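Local coordinates for Rio2 kinase (Chaetomium thermophilum, PDB 4GYI), which is an atypical RIO-family kinase of ribosome biogenesis that acts in pre-40S maturation, and that binds ADP and magnesium beside a phosphorylated aspartate, at residues A169-G174 with P178-Q183; A216-L221 with R276-I281; Q261-D266 with D331-I336. All coordinates share one frame; numbering follows the deposited sequence.

Contact 1: A169-G174 with P178-Q183. With EDO (1,2-ethanediol), chain E.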
loop_
_atom_site.group_PDB
_atom_site.type_symbol
_atom_site.label_atom_id
_atom_site.label_comp_id
_atom_site.label_asym_id
_atom_site.label_seq_id
_atom_site.Cartn_x
_atom_site.Cartn_y
_atom_site.Cartn_z
ATOM N N ALA A 169 8.947 -11.065 -0.290
ATOM C CA ALA A 169 9.279 -12.212 -1.137
ATOM C C ALA A 169 10.111 -11.749 -2.325
ATOM O O ALA A 169 11.108 -12.367 -2.676
ATOM C CB ALA A 169 8.001 -12.939 -1.625
ATOM N N LEU A 170 9.711 -10.637 -2.929
ATOM C CA LEU A 170 10.364 -10.187 -4.148
ATOM C C LEU A 170 11.741 -9.655 -3.821
ATOM O O LEU A 170 12.701 -9.906 -4.540
ATOM C CB LEU A 170 9.529 -9.110 -4.845
ATOM C CG LEU A 170 8.246 -9.652 -5.466
ATOM C CD1 LEU A 170 7.316 -8.526 -5.847
ATOM C CD2 LEU A 170 8.590 -10.510 -6.680
ATOM N N TYR A 171 11.829 -8.911 -2.730
ATOM C CA TYR A 171 13.101 -8.334 -2.319
ATOM C C TYR A 171 14.132 -9.428 -2.016
ATOM O O TYR A 171 15.292 -9.323 -2.406
ATOM C CB TYR A 171 12.908 -7.439 -1.100
ATOM C CG TYR A 171 14.175 -6.755 -0.657
ATOM C CD1 TYR A 171 14.629 -5.617 -1.302
ATOM C CD2 TYR A 171 14.922 -7.250 0.407
ATOM C CE1 TYR A 171 15.795 -4.988 -0.911
ATOM C CE2 TYR A 171 16.090 -6.623 0.809
ATOM C CZ TYR A 171 16.521 -5.492 0.143
ATOM O OH TYR A 171 17.678 -4.855 0.539
ATOM N N GLU A 172 13.701 -10.483 -1.336
ATOM C CA GLU A 172 14.613 -11.571 -0.968
ATOM C C GLU A 172 15.028 -12.432 -2.169
ATOM O O GLU A 172 16.136 -12.962 -2.206
ATOM C CB GLU A 172 14.019 -12.409 0.163
ATOM C CG GLU A 172 14.023 -11.680 1.508
ATOM C CD GLU A 172 12.980 -12.219 2.488
ATOM O OE1 GLU A 172 12.085 -12.988 2.058
ATOM O OE2 GLU A 172 13.049 -11.861 3.688
ATOM N N GLU A 173 14.161 -12.543 -3.168
ATOM C CA GLU A 173 14.536 -13.237 -4.394
ATOM C C GLU A 173 15.497 -12.468 -5.298
ATOM O O GLU A 173 15.963 -13.005 -6.300
ATOM C CB GLU A 173 13.300 -13.638 -5.189
ATOM C CG GLU A 173 12.557 -14.776 -4.566
ATOM C CD GLU A 173 13.472 -15.945 -4.270
ATOM O OE1 GLU A 173 13.764 -16.172 -3.075
ATOM O OE2 GLU A 173 13.901 -16.622 -5.232
ATOM N N GLY A 174 15.785 -11.219 -4.963
ATOM C CA GLY A 174 16.664 -10.410 -5.789
ATOM C C GLY A 174 15.976 -9.523 -6.827
ATOM O O GLY A 174 16.640 -8.987 -7.715
ATOM N N PRO A 178 11.510 -1.889 -3.648
ATOM C CA PRO A 178 12.030 -1.204 -2.462
ATOM C C PRO A 178 12.285 -2.204 -1.346
ATOM O O PRO A 178 11.648 -3.249 -1.319
ATOM C CB PRO A 178 10.879 -0.265 -2.062
ATOM C CG PRO A 178 10.062 -0.110 -3.300
ATOM C CD PRO A 178 10.158 -1.433 -4.003
ATOM N N GLU A 179 13.199 -1.906 -0.430
ATOM C CA GLU A 179 13.332 -2.768 0.747
ATOM C C GLU A 179 12.172 -2.554 1.713
ATOM O O GLU A 179 11.940 -1.437 2.178
ATOM C CB GLU A 179 14.649 -2.531 1.482
ATOM C CG GLU A 179 14.694 -3.228 2.831
ATOM C CD GLU A 179 16.008 -3.022 3.560
ATOM O OE1 GLU A 179 17.007 -2.677 2.897
ATOM O OE2 GLU A 179 16.041 -3.211 4.794
ATOM N N PRO A 180 11.435 -3.624 2.020
ATOM C CA PRO A 180 10.336 -3.467 2.973
ATOM C C PRO A 180 10.919 -3.350 4.380
ATOM O O PRO A 180 11.827 -4.106 4.732
ATOM C CB PRO A 180 9.560 -4.777 2.824
ATOM C CG PRO A 180 10.627 -5.802 2.469
ATOM C CD PRO A 180 11.670 -5.034 1.644
ATOM N N ILE A 181 10.418 -2.424 5.186
ATOM C CA ILE A 181 11.005 -2.229 6.515
ATOM C C ILE A 181 10.071 -2.594 7.669
ATOM O O ILE A 181 10.485 -3.250 8.607
ATOM C CB ILE A 181 11.524 -0.795 6.697
ATOM C CG1 ILE A 181 12.620 -0.503 5.662
ATOM C CG2 ILE A 181 12.048 -0.590 8.112
ATOM C CD1 ILE A 181 12.954 0.970 5.527
ATOM N N ALA A 182 8.815 -2.171 7.607
ATOM C CA ALA A 182 7.883 -2.510 8.675
ATOM C C ALA A 182 6.475 -2.388 8.157
ATOM O O ALA A 182 6.253 -1.787 7.118
ATOM C CB ALA A 182 8.083 -1.597 9.866
ATOM N N GLN A 183 5.516 -2.944 8.884
ATOM C CA GLN A 183 4.129 -2.868 8.442
ATOM C C GLN A 183 3.233 -2.761 9.660
ATOM O O GLN A 183 3.381 -3.529 10.605
ATOM C CB GLN A 183 3.771 -4.106 7.599
ATOM C CG GLN A 183 2.368 -4.083 7.002
ATOM C CD GLN A 183 1.307 -4.602 7.959
ATOM O OE1 GLN A 183 1.494 -5.628 8.607
ATOM N NE2 GLN A 183 0.195 -3.881 8.061
HETATM C C1 EDO E . -2.158 -4.574 12.656
HETATM O O1 EDO E . -3.295 -5.080 11.932
HETATM C C2 EDO E . -0.862 -5.056 12.014
HETATM O O2 EDO E . -1.065 -5.328 10.619
#
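The ring of Y171 rests one of its faces on a backbone carbon: E179 CA stands 4.0 Å from the ring centroid and 27° off the normal, a CH-pi contact. In kinase terms this is the joint between helix αC, here helix 149-172, and β4, strand 180-184, which is an outermost strand of the five-stranded N-lobe sheet. The helix closes in a Schellman motif, with G174 at positive phi. With CG opposite its own backbone N (chi1 -177°), Y171 sends its ring out to the strand.

E179 continues over the same face. Its extended chain crosses the ring obliquely, with CB 3.6 Å from Y171 CE1, and brings OE1 to 3.3 Å from Y171 OH, the carboxylate turned 40° from the ring plane. P180 CD comes in obliquely near the CB end of the ring, 3.8 Å from Y171 CG, an off-centre CH-pi contact, and P180 also packs on F164, M167 and K168 of the helix. A glycine in place of E179 would keep the alpha carbon over the ring but would probably leave the outer part of that face and the hydroxyl without their neighbour.

P178, a residue of the ADP pocket, brings its carbonyl near the ring and lays its side chain against the bound nucleotide. E179 is tied to S191 of the next strand, and I181 and A182 both face V189 in a classic beta bulge. Farther along, Q183 holds an ethanediol, probably from the crystallisation liquor: its NE2 donates to EDO O2 at 3.2 Å, and EDO O2 donates to Q183 OE1 at 3.3 Å.

Contact 2: A216-L221 with R276-I281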
loop_
_atom_site.group_PDB
_atom_site.type_symbol
_atom_site.label_atom_id
_atom_site.label_comp_id
_atom_site.label_asym_id
_atom_site.label_seq_id
_atom_site.Cartn_x
_atom_site.Cartn_y
_atom_site.Cartn_z
ATOM N N ALA A 216 11.519 -8.508 -19.738
ATOM C CA ALA A 216 12.192 -9.518 -18.919
ATOM C C ALA A 216 11.631 -9.529 -17.479
ATOM O O ALA A 216 11.428 -10.594 -16.894
ATOM C CB ALA A 216 13.737 -9.325 -18.929
ATOM N N LEU A 217 11.349 -8.355 -16.919
ATOM C CA LEU A 217 10.737 -8.304 -15.590
ATOM C C LEU A 217 9.378 -9.014 -15.518
ATOM O O LEU A 217 9.115 -9.747 -14.569
ATOM C CB LEU A 217 10.586 -6.866 -15.081
ATOM C CG LEU A 217 11.808 -6.272 -14.399
ATOM C CD1 LEU A 217 11.506 -4.862 -13.939
ATOM C CD2 LEU A 217 12.239 -7.148 -13.239
ATOM N N ILE A 218 8.515 -8.777 -16.496
ATOM C CA ILE A 218 7.196 -9.418 -16.487
ATOM C C ILE A 218 7.347 -10.923 -16.596
ATOM O O ILE A 218 6.672 -11.671 -15.891
ATOM C CB ILE A 218 6.329 -8.938 -17.632
ATOM C CG1 ILE A 218 5.952 -7.477 -17.413
ATOM C CG2 ILE A 218 5.072 -9.829 -17.765
ATOM C CD1 ILE A 218 5.442 -6.798 -18.675
ATOM N N LEU A 219 8.261 -11.358 -17.463
ATOM C CA LEU A 219 8.546 -12.770 -17.617
ATOM C C LEU A 219 9.225 -13.337 -16.369
ATOM O O LEU A 219 8.911 -14.442 -15.946
ATOM C CB LEU A 219 9.380 -13.032 -18.870
ATOM C CG LEU A 219 8.678 -12.676 -20.189
ATOM C CD1 LEU A 219 9.568 -12.990 -21.397
ATOM C CD2 LEU A 219 7.334 -13.394 -20.329
ATOM N N ARG A 220 10.133 -12.581 -15.760
ATOM C CA ARG A 220 10.761 -13.067 -14.529
ATOM C C ARG A 220 9.729 -13.229 -13.419
ATOM O O ARG A 220 9.730 -14.242 -12.712
ATOM C CB ARG A 220 11.912 -12.167 -14.063
ATOM C CG ARG A 220 12.641 -12.738 -12.851
ATOM C CD ARG A 220 13.870 -11.921 -12.440
ATOM N NE ARG A 220 14.472 -12.503 -11.239
ATOM C CZ ARG A 220 15.194 -11.838 -10.336
ATOM N NH1 ARG A 220 15.446 -10.533 -10.471
ATOM N NH2 ARG A 220 15.673 -12.494 -9.286
ATOM N N LEU A 221 8.852 -12.234 -13.260
ATOM C CA LEU A 221 7.756 -12.343 -12.300
ATOM C C LEU A 221 6.926 -13.608 -12.558
ATOM O O LEU A 221 6.638 -14.366 -11.633
ATOM C CB LEU A 221 6.861 -11.107 -12.343
ATOM C CG LEU A 221 7.296 -9.831 -11.613
ATOM C CD1 LEU A 221 6.356 -8.705 -11.975
ATOM C CD2 LEU A 221 7.301 -10.020 -10.096
ATOM N N ARG A 276 -2.615 -7.738 -20.199
ATOM C CA ARG A 276 -2.885 -6.345 -19.907
ATOM C C ARG A 276 -1.613 -5.611 -19.484
ATOM O O ARG A 276 -1.382 -4.477 -19.891
ATOM C CB ARG A 276 -3.946 -6.226 -18.828
ATOM C CG ARG A 276 -4.579 -4.855 -18.754
ATOM C CD ARG A 276 -5.699 -4.834 -17.722
ATOM N NE ARG A 276 -5.177 -4.948 -16.369
ATOM C CZ ARG A 276 -5.929 -5.026 -15.274
ATOM N NH1 ARG A 276 -7.253 -4.998 -15.368
ATOM N NH2 ARG A 276 -5.354 -5.127 -14.081
ATOM N N ASP A 277 -0.797 -6.258 -18.664
ATOM C CA ASP A 277 0.496 -5.693 -18.278
ATOM C C ASP A 277 1.381 -5.444 -19.515
ATOM O O ASP A 277 1.908 -4.342 -19.711
ATOM C CB ASP A 277 1.213 -6.602 -17.252
ATOM C CG ASP A 277 0.673 -6.432 -15.793
ATOM O OD1 ASP A 277 -0.132 -5.498 -15.533
ATOM O OD2 ASP A 277 1.082 -7.227 -14.900
ATOM N N VAL A 278 1.531 -6.465 -20.351
ATOM C CA VAL A 278 2.332 -6.348 -21.569
ATOM C C VAL A 278 1.798 -5.235 -22.493
ATOM O O VAL A 278 2.566 -4.430 -23.019
ATOM C CB VAL A 278 2.357 -7.695 -22.339
ATOM C CG1 VAL A 278 2.970 -7.521 -23.717
ATOM C CG2 VAL A 278 3.089 -8.771 -21.541
ATOM N N GLN A 279 0.484 -5.183 -22.685
ATOM C CA GLN A 279 -0.105 -4.171 -23.560
ATOM C C GLN A 279 0.059 -2.757 -22.999
ATOM O O GLN A 279 0.191 -1.807 -23.770
ATOM C CB GLN A 279 -1.579 -4.472 -23.844
ATOM C CG GLN A 279 -1.899 -4.773 -25.314
ATOM C CD GLN A 279 -1.012 -5.865 -25.928
ATOM O OE1 GLN A 279 -0.428 -5.676 -26.995
ATOM N NE2 GLN A 279 -0.926 -7.016 -25.258
ATOM N N CYS A 280 0.060 -2.616 -21.669
ATOM C CA CYS A 280 0.324 -1.313 -21.046
ATOM C C CYS A 280 1.718 -0.794 -21.394
ATOM O O CYS A 280 1.883 0.371 -21.770
ATOM C CB CYS A 280 0.173 -1.370 -19.520
ATOM S SG CYS A 280 -1.490 -0.997 -18.944
ATOM N N ILE A 281 2.705 -1.670 -21.255
ATOM C CA ILE A 281 4.079 -1.363 -21.636
ATOM C C ILE A 281 4.196 -0.990 -23.126
ATOM O O ILE A 281 4.750 0.063 -23.466
ATOM C CB ILE A 281 5.008 -2.547 -21.318
ATOM C CG1 ILE A 281 5.085 -2.764 -19.801
ATOM C CG2 ILE A 281 6.384 -2.329 -21.908
ATOM C CD1 ILE A 281 5.359 -1.506 -19.029
#
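I218 makes the whole contact from the side of helix 207-223, and it does so with one methyl group, CD1, at the end of an outstretched chain. CG1 lies beside the backbone N (chi1 -68°) and CD1 continues nearly straight (chi2 163°), so the side chain reaches the other helix end-on. There CD1 meets V278 CG2 at 4.2 Å and I281 CG1, also at 4.2 Å, residues nearly one turn apart on the same side of helix 270-289. The third neighbour is D277, touched at its base: its CB lies 4.5 Å from I218 CD1. The contact is buried and purely apolar, but not tight. The two segments run nearly antiparallel, at 169°, and their axes come no closer than 10.9 Å, a gap that the extended I218 side chain spans.

In the protein kinase fold these are C-lobe helices, the first corresponding to αE and the second to αF. The aspartate of αF characteristically grips the backbone of the catalytic loop, and D277 fits that role: OD2 accepts from G229 N and OD1 from F231 N, so both carboxylate oxygens bind main-chain N-H groups of the loop, and R276 NH2 adds a bond to G229 O.

Farther along the first helix, L219 turns to F274, which I218 also touches, R220 points its guanidinium to F175 in a cation-pi contact, and L221 packs on the same phenylalanine, its backbone N bonded to L217 O at 2.8 Å.

Contact 3: Q261-D266 with D331-I336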
loop_
_atom_site.group_PDB
_atom_site.type_symbol
_atom_site.label_atom_id
_atom_site.label_comp_id
_atom_site.label_asym_id
_atom_site.label_seq_id
_atom_site.Cartn_x
_atom_site.Cartn_y
_atom_site.Cartn_z
ATOM N N GLN A 261 -2.192 -5.471 -5.576
ATOM C CA GLN A 261 -3.055 -6.102 -6.583
ATOM C C GLN A 261 -2.448 -7.319 -7.300
ATOM O O GLN A 261 -3.100 -7.926 -8.141
ATOM C CB GLN A 261 -3.567 -5.077 -7.618
ATOM C CG GLN A 261 -2.524 -4.623 -8.650
ATOM C CD GLN A 261 -1.315 -3.956 -7.991
ATOM O OE1 GLN A 261 -1.459 -3.085 -7.134
ATOM N NE2 GLN A 261 -0.125 -4.390 -8.366
ATOM N N MET A 262 -1.217 -7.679 -6.970
ATOM C CA MET A 262 -0.588 -8.843 -7.587
ATOM C C MET A 262 -1.422 -10.102 -7.543
ATOM O O MET A 262 -2.100 -10.376 -6.565
ATOM C CB MET A 262 0.734 -9.154 -6.923
ATOM C CG MET A 262 1.791 -8.175 -7.236
ATOM S SD MET A 262 3.346 -8.963 -6.874
ATOM C CE MET A 262 4.209 -8.555 -8.379
ATOM N N VAL A 263 -1.373 -10.870 -8.622
ATOM C CA VAL A 263 -2.116 -12.118 -8.679
ATOM C C VAL A 263 -1.207 -13.248 -9.121
ATOM O O VAL A 263 -0.191 -13.027 -9.794
ATOM C CB VAL A 263 -3.335 -12.037 -9.616
ATOM C CG1 VAL A 263 -4.190 -10.845 -9.264
ATOM C CG2 VAL A 263 -2.898 -11.949 -11.060
ATOM N N SER A 264 -1.574 -14.462 -8.727
ATOM C CA SER A 264 -0.815 -15.638 -9.106
ATOM C C SER A 264 -1.015 -15.976 -10.572
ATOM O O SER A 264 -2.077 -15.712 -11.134
ATOM C CB SER A 264 -1.248 -16.825 -8.251
ATOM O OG SER A 264 -1.010 -18.024 -8.938
ATOM N N MET A 265 -0.014 -16.595 -11.191
ATOM C CA MET A 265 -0.170 -17.062 -12.568
ATOM C C MET A 265 -1.264 -18.123 -12.673
ATOM O O MET A 265 -1.689 -18.475 -13.771
ATOM C CB MET A 265 1.148 -17.615 -13.127
ATOM C CG MET A 265 2.166 -16.562 -13.501
ATOM S SD MET A 265 1.857 -15.751 -15.088
ATOM C CE MET A 265 2.035 -17.177 -16.186
ATOM N N ASP A 266 -1.712 -18.632 -11.529
ATOM C CA ASP A 266 -2.790 -19.620 -11.481
ATOM C C ASP A 266 -4.173 -18.986 -11.339
ATOM O O ASP A 266 -5.157 -19.699 -11.162
ATOM C CB ASP A 266 -2.579 -20.587 -10.311
ATOM C CG ASP A 266 -1.487 -21.600 -10.579
ATOM O OD1 ASP A 266 -1.343 -22.031 -11.743
ATOM O OD2 ASP A 266 -0.775 -21.965 -9.622
ATOM N N ASP A 331 -12.074 -10.926 -0.498
ATOM C CA ASP A 331 -12.509 -9.607 -0.040
ATOM C C ASP A 331 -11.623 -8.526 -0.651
ATOM O O ASP A 331 -12.120 -7.590 -1.279
ATOM C CB ASP A 331 -12.484 -9.521 1.488
ATOM C CG ASP A 331 -13.684 -10.202 2.138
ATOM O OD1 ASP A 331 -14.632 -10.533 1.412
ATOM O OD2 ASP A 331 -13.695 -10.393 3.373
ATOM N N LEU A 332 -10.313 -8.678 -0.484
ATOM C CA LEU A 332 -9.360 -7.714 -1.016
ATOM C C LEU A 332 -9.431 -7.604 -2.537
ATOM O O LEU A 332 -9.562 -6.502 -3.060
ATOM C CB LEU A 332 -7.933 -8.053 -0.595
ATOM C CG LEU A 332 -6.869 -7.020 -1.002
ATOM C CD1 LEU A 332 -7.195 -5.604 -0.436
ATOM C CD2 LEU A 332 -5.513 -7.494 -0.540
ATOM N N GLU A 333 -9.353 -8.726 -3.254
ATOM C CA GLU A 333 -9.417 -8.659 -4.717
ATOM C C GLU A 333 -10.709 -8.013 -5.215
ATOM O O GLU A 333 -10.697 -7.243 -6.176
ATOM C CB GLU A 333 -9.181 -10.022 -5.386
ATOM C CG GLU A 333 -9.049 -9.931 -6.906
ATOM C CD GLU A 333 -8.125 -8.794 -7.378
ATOM O OE1 GLU A 333 -6.932 -8.772 -6.992
ATOM O OE2 GLU A 333 -8.594 -7.917 -8.143
ATOM N N ALA A 334 -11.823 -8.288 -4.548
ATOM C CA ALA A 334 -13.060 -7.649 -4.959
ATOM C C ALA A 334 -12.961 -6.134 -4.783
ATOM O O ALA A 334 -13.318 -5.374 -5.681
ATOM C CB ALA A 334 -14.253 -8.220 -4.200
ATOM N N ALA A 335 -12.443 -5.691 -3.642
ATOM C CA ALA A 335 -12.335 -4.255 -3.384
ATOM C C ALA A 335 -11.395 -3.615 -4.382
ATOM O O ALA A 335 -11.664 -2.528 -4.906
ATOM C CB ALA A 335 -11.845 -3.988 -1.967
ATOM N N ILE A 336 -10.289 -4.297 -4.643
ATOM C CA ILE A 336 -9.301 -3.799 -5.603
ATOM C C ILE A 336 -9.819 -3.732 -7.027
ATOM O O ILE A 336 -9.625 -2.727 -7.717
ATOM C CB ILE A 336 -7.998 -4.599 -5.543
ATOM C CG1 ILE A 336 -7.156 -4.095 -4.365
ATOM C CG2 ILE A 336 -7.212 -4.463 -6.836
ATOM C CD1 ILE A 336 -5.835 -4.833 -4.189
#
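Apolar contact comes first, between Q261 and I336. I336 CG2 lies 3.8 Å from Q261 CB, and its CD1 reaches past to the backbone, 3.9 Å from Q261 CA. I336 also touches P260, so helix 326-341 presses on the chain just as it leaves the modified aspartate at position 258.

E333 comes in more loosely: bent at chi2, it brings OE1 to 4.1 Å from Q261 O and equally far from the V263 CG1 methyl, its side chain crossing that of V263 at about a right angle. This oxygen is buried and has no partner in the model; its burial may make the carboxylate somewhat harder to ionise.

Hydrogen bonds lead away from the helix. Q261 places CG between its backbone N and carbonyl carbon (chi1 75°), which directs the amide off to the other side, where NE2 donates to H228 O and to the main-chain O of the phosphoaspartate. M262 O accepts from K162 NZ of helix 149-172. S264 OG accepts from D266 N at 2.8 Å and 162°, an ST turn.

V263 pairs with I227 and M265 with G225, giving the short antiparallel pair of strands, 226-227 with 263-264, that flanks the catalytic and metal-binding loops in protein kinases (β6 and β9).

In the fold
The three contacts lie at increasing distance from the nucleotide of a kinase fold. Contact 1 is in the N-lobe, with the side chain of P178 about 4 Å from ADP. In contact 3 the side chain of Q261 comes about 6 Å from both ADP and magnesium, whereas in contact 2 that of D277 is about 13 Å from ADP and about 11 Å from the metal. Their centres are 17 to 20 Å apart, yet they meet in a common apolar patch: M262 CE of contact 3 lies 4.0 Å from L170 CD1 of contact 1 and 3.8 Å from L221 CD2 of contact 2. H228, already the partner of Q261, also touches D277 of contact 2.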